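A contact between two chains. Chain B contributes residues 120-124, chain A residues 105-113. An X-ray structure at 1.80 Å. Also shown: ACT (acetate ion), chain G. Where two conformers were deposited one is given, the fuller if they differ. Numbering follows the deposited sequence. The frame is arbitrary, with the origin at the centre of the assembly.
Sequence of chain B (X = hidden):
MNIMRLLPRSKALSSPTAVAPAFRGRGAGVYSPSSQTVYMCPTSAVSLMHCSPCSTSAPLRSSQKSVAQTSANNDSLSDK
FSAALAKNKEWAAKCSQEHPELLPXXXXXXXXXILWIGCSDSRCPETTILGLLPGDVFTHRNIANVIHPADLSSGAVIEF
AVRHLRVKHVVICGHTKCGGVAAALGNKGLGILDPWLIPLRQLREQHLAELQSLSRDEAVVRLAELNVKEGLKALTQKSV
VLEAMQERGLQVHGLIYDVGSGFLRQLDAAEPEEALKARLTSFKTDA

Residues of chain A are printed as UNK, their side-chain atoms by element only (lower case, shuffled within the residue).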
ATOM      1  N   SER B 120     -16.762   5.295   5.262  1.00 11.78           N
ATOM      2  CA  SER B 120     -16.655   6.776   5.377  1.00 12.39           C
ATOM      3  C   SER B 120     -18.000   7.489   5.118  1.00 11.74           C
ATOM      4  O   SER B 120     -18.115   8.648   5.524  1.00 12.68           O
ATOM      5  CB  SER B 120     -15.629   7.272   4.395  1.00 13.38           C
ATOM      6  OG  SER B 120     -14.392   6.700   4.637  1.00 14.54           O
ATOM      7  N   ASP B 121     -18.956   6.814   4.481  1.00 13.25           N
ATOM      8  CA  ASP B 121     -20.322   7.346   4.217  1.00 12.27           C
ATOM      9  C   ASP B 121     -20.766   8.227   5.388  1.00 13.88           C
ATOM     10  O   ASP B 121     -20.724   7.741   6.566  1.00 12.52           O
ATOM     11  CB  ASP B 121     -21.295   6.193   3.938  1.00 12.65           C
ATOM     12  CG  ASP B 121     -22.634   6.689   3.379  1.00 15.05           C
ATOM     13  OD1 ASP B 121     -23.301   7.529   4.068  1.00 14.79           O
ATOM     14  OD2 ASP B 121     -22.995   6.258   2.300  1.00 14.56           O
ATOM     15  N   SER B 122     -21.157   9.478   5.106  1.00 12.27           N
ATOM     16  CA  SER B 122     -21.519  10.480   6.141  1.00 13.11           C
ATOM     17  C   SER B 122     -22.702  10.003   6.986  1.00 13.97           C
ATOM     18  O   SER B 122     -22.866  10.519   8.096  1.00 14.54           O
ATOM     19  CB  SER B 122     -21.789  11.825   5.525  1.00 14.44           C
ATOM     20  OG  SER B 122     -22.927  11.756   4.679  1.00 15.55           O
ATOM     21  N   ARG B 123     -23.484   9.049   6.493  1.00 13.41           N
ATOM     22  CA  ARG B 123     -24.692   8.568   7.213  1.00 14.55           C
ATOM     23  C   ARG B 123     -24.346   7.476   8.242  1.00 14.51           C
ATOM     24  O   ARG B 123     -25.289   7.041   8.926  1.00 16.11           O
ATOM     25  CB  ARG B 123     -25.745   8.077   6.233  1.00 16.47           C
ATOM     26  CG  ARG B 123     -26.135   9.172   5.249  1.00 18.00           C
ATOM     27  CD  ARG B 123     -26.838   8.683   4.005  1.00 18.03           C
ATOM     28  NE  ARG B 123     -26.025   7.827   3.172  1.00 16.96           N
ATOM     29  CZ  ARG B 123     -26.442   7.239   2.060  1.00 18.33           C
ATOM     30  NH1 ARG B 123     -27.670   7.459   1.592  1.00 17.32           N
ATOM     31  NH2 ARG B 123     -25.617   6.480   1.368  1.00 19.24           N
ATOM     32  N   CYS B 124     -23.073   7.097   8.399  1.00 14.39           N
ATOM     33  CA  CYS B 124     -22.660   5.994   9.314  0.50 13.32           C
ATOM     34  C   CYS B 124     -21.682   6.467  10.395  1.00 14.39           C
ATOM     35  O   CYS B 124     -20.652   5.839  10.606  1.00 15.07           O
ATOM     36  CB  CYS B 124     -22.051   4.855   8.512  0.50 13.21           C
ATOM     37  SG  CYS B 124     -23.075   4.341   7.111  0.50 10.84           S
TER
ATOM     38  N   UNK A 105     -34.987  10.531   4.459  1.00 23.86           N
ATOM     39  CA  UNK A 105     -34.496  11.551   3.481  1.00 24.66           C
ATOM     40  C   UNK A 105     -33.002  11.310   3.227  1.00 24.32           C
ATOM     41  O   UNK A 105     -32.611  11.308   2.041  1.00 21.69           O
ATOM     42  c   UNK A 105     -34.774  12.996   3.882  1.00 28.75           C
ATOM     43  c   UNK A 105     -36.230  13.210   4.204  1.00 26.99           C
ATOM     44  o   UNK A 105     -33.926  13.330   4.976  1.00 40.97           O
ATOM     45  N   UNK A 106     -32.218  11.006   4.272  1.00 21.99           N
ATOM     46  CA  UNK A 106     -30.779  10.673   4.075  1.00 22.32           C
ATOM     47  C   UNK A 106     -30.617   9.407   3.227  1.00 19.26           C
ATOM     48  O   UNK A 106     -29.624   9.358   2.469  1.00 21.11           O
ATOM     49  c   UNK A 106     -29.930  11.710   6.291  1.00 27.21           C
ATOM     50  c   UNK A 106     -29.342  11.298   7.642  1.00 28.39           C
ATOM     51  c   UNK A 106     -30.072  10.477   5.420  1.00 22.78           C
ATOM     52  c   UNK A 106     -29.059  12.730   5.585  1.00 28.06           C
ATOM     53  N   UNK A 107     -31.524   8.435   3.309  1.00 18.47           N
ATOM     54  CA  UNK A 107     -31.417   7.177   2.528  1.00 20.37           C
ATOM     55  C   UNK A 107     -31.477   7.475   1.018  1.00 23.38           C
ATOM     56  O   UNK A 107     -31.034   6.655   0.228  1.00 22.00           O
ATOM     57  c   UNK A 107     -32.513   6.233   2.903  1.00 21.06           C
ATOM     58  N   UNK A 108     -32.057   8.605   0.635  1.00 24.08           N
ATOM     59  CA  UNK A 108     -32.190   8.932  -0.817  1.00 25.62           C
ATOM     60  C   UNK A 108     -30.822   9.349  -1.344  1.00 23.22           C
ATOM     61  O   UNK A 108     -30.561   9.116  -2.514  1.00 26.13           O
ATOM     62  c   UNK A 108     -34.623   9.555  -0.577  1.00 27.27           C
ATOM     63  c   UNK A 108     -33.262  10.009  -1.061  1.00 26.93           C
ATOM     64  c   UNK A 108     -33.316  10.429  -2.526  1.00 28.46           C
ATOM     65  N   UNK A 109     -29.992   9.982  -0.526  1.00 20.94           N
ATOM     66  CA  UNK A 109     -28.595  10.258  -0.924  1.00 22.70           C
ATOM     67  C   UNK A 109     -27.925  11.170   0.069  1.00 22.22           C
ATOM     68  O   UNK A 109     -28.625  12.041   0.641  1.00 25.20           O
ATOM     69  N   UNK A 110     -26.634  10.961   0.316  1.00 20.90           N
ATOM     70  CA  UNK A 110     -25.874  11.855   1.206  1.00 18.52           C
ATOM     71  C   UNK A 110     -25.382  13.073   0.418  1.00 18.99           C
ATOM     72  O   UNK A 110     -25.036  12.909  -0.768  1.00 19.67           O
ATOM     73  n   UNK A 110     -21.951   9.039   0.738  1.00 17.21           N
ATOM     74  c   UNK A 110     -23.588  10.776   0.840  1.00 19.52           C
ATOM     75  o   UNK A 110     -21.961  10.404   2.549  1.00 18.23           O
ATOM     76  c   UNK A 110     -24.693  11.104   1.839  1.00 18.94           C
ATOM     77  c   UNK A 110     -22.442  10.025   1.473  1.00 20.93           C
ATOM     78  N   UNK A 111     -25.276  14.207   1.087  1.00 18.97           N
ATOM     79  CA  UNK A 111     -24.746  15.482   0.542  1.00 22.11           C
ATOM     80  C   UNK A 111     -23.906  16.173   1.598  1.00 20.22           C
ATOM     81  O   UNK A 111     -24.116  17.338   1.901  1.00 21.21           O
ATOM     82  n   UNK A 111     -27.760  14.936  -0.943  1.00 42.57           N
ATOM     83  c   UNK A 111     -26.638  15.732  -1.094  1.00 34.81           C
ATOM     84  n   UNK A 111     -27.327  14.983  -3.049  1.00 39.94           N
ATOM     85  c   UNK A 111     -28.158  14.499  -2.129  1.00 41.01           C
ATOM     86  c   UNK A 111     -25.945  16.343   0.068  1.00 25.62           C
ATOM     87  c   UNK A 111     -26.365  15.745  -2.419  1.00 38.58           C
ATOM     88  N   UNK A 112     -22.889  15.518   2.206  1.00 18.29           N
ATOM     89  CA  UNK A 112     -22.082  16.198   3.201  1.00 17.61           C
ATOM     90  C   UNK A 112     -21.243  17.277   2.520  1.00 17.89           C
ATOM     91  O   UNK A 112     -20.790  17.061   1.409  1.00 20.45           O
ATOM     92  c   UNK A 112     -21.170  15.069   3.730  1.00 18.63           C
ATOM     93  c   UNK A 112     -22.432  14.156   1.935  1.00 19.76           C
ATOM     94  c   UNK A 112     -21.065  14.147   2.588  1.00 18.22           C
ATOM     95  N   UNK A 113     -20.967  18.345   3.230  1.00 18.57           N
ATOM     96  CA  UNK A 113     -20.124  19.449   2.709  1.00 22.30           C
ATOM     97  C   UNK A 113     -18.707  19.356   3.279  1.00 19.93           C
ATOM     98  O   UNK A 113     -17.855  20.198   2.895  1.00 19.07           O
ATOM     99  o   UNK A 113     -23.928  22.471   2.314  1.00 37.76           O
ATOM    100  c   UNK A 113     -22.716  22.347   2.506  1.00 33.11           C
ATOM    101  o   UNK A 113     -21.919  23.337   2.621  1.00 35.83           O
ATOM    102  c   UNK A 113     -20.779  20.774   3.101  1.00 22.96           C
ATOM    103  c   UNK A 113     -22.178  20.914   2.572  1.00 26.65           C
TER
HETATM  104  C   ACT G 301     -19.832   5.578   0.382  1.00 25.28           C
HETATM  105  O   ACT G 301     -19.983   6.744   0.626  1.00 30.82           O
HETATM  106  OXT ACT G 301     -20.894   4.679   0.779  1.00 18.29           O
HETATM  107  CH3 ACT G 301     -18.600   5.006  -0.267  1.00 27.12           C
HETATM  108  O   HOH W   1     -28.171   6.717  -1.025  1.00 28.15           O

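Position A105 carries a carbon bearing one oxygen and one further carbon, the branched pattern of a threonine. It lies out of reach of chain B: Thr A105.

Position A106 has four side-chain carbons forked at the second. Its CB points toward chain B and sits 4.0 Å from CD of Arg B123, while its backbone O accepts a hydrogen bond from NH1 of Arg B123 at 2.9 Å. The fork after an unbranched CB makes it Leu A106.

Position A107 has a single side-chain carbon, directed away from chain B, so it is Ala A107. A water takes a hydrogen bond from NH1 of Arg B123 (2.8 Å to the water O) and gives one to O of Ala A107 (3.1 Å).

Position A108 has three carbons, two of them carried by the first, pointing away and touching nothing on chain B. This is Val A108.

Position A109 has no side-chain atoms. Its CA lies 3.9 Å from NH1 of Arg B123, and its positive phi marks the departure from helical geometry. Gly A109 closes a type I turn begun at Leu A106.

Position A110 has three carbons in a row, the third carrying one oxygen and one nitrogen. Its CB covers one face of the Arg B123 guanidinium. The oxygen receives two hydrogen bonds from Ser B122, and the amide end identifies Gln A110. OE1 lies 2.7 Å from OG and 2.8 Å from N of Ser B122; NE2 donates to O of the acetate at 3.0 Å.

Position A111 has one carbon leading to a five-membered ring of three carbons and two nitrogens. It points away and is exposed: His A111.

At position A112, three carbons close a ring onto the backbone N, and the ring packs against the hydroxyl of Ser B122. This is Pro A112, its CD 3.7 Å from OG of Ser B122.

Position A113 has three carbons, the last carrying two oxygens, out of reach of chain B: Glu A113.

Asp B121 holds Arg B123 through a salt bridge, OD2 to NH2 at 2.8 Å, and OD1 accepts from NE at 2.9 Å. With those nitrogens engaged inside chain B, NH1 reaches the carbonyl of Leu A106. Beside it, Gln A110 answers both the backbone and the hydroxyl of Ser B122 with one oxygen. The rule is to brace the charged group within its own chain, then offer it a backbone carbonyl across the interface.

Chain A 105-113: TLAVGQHPE
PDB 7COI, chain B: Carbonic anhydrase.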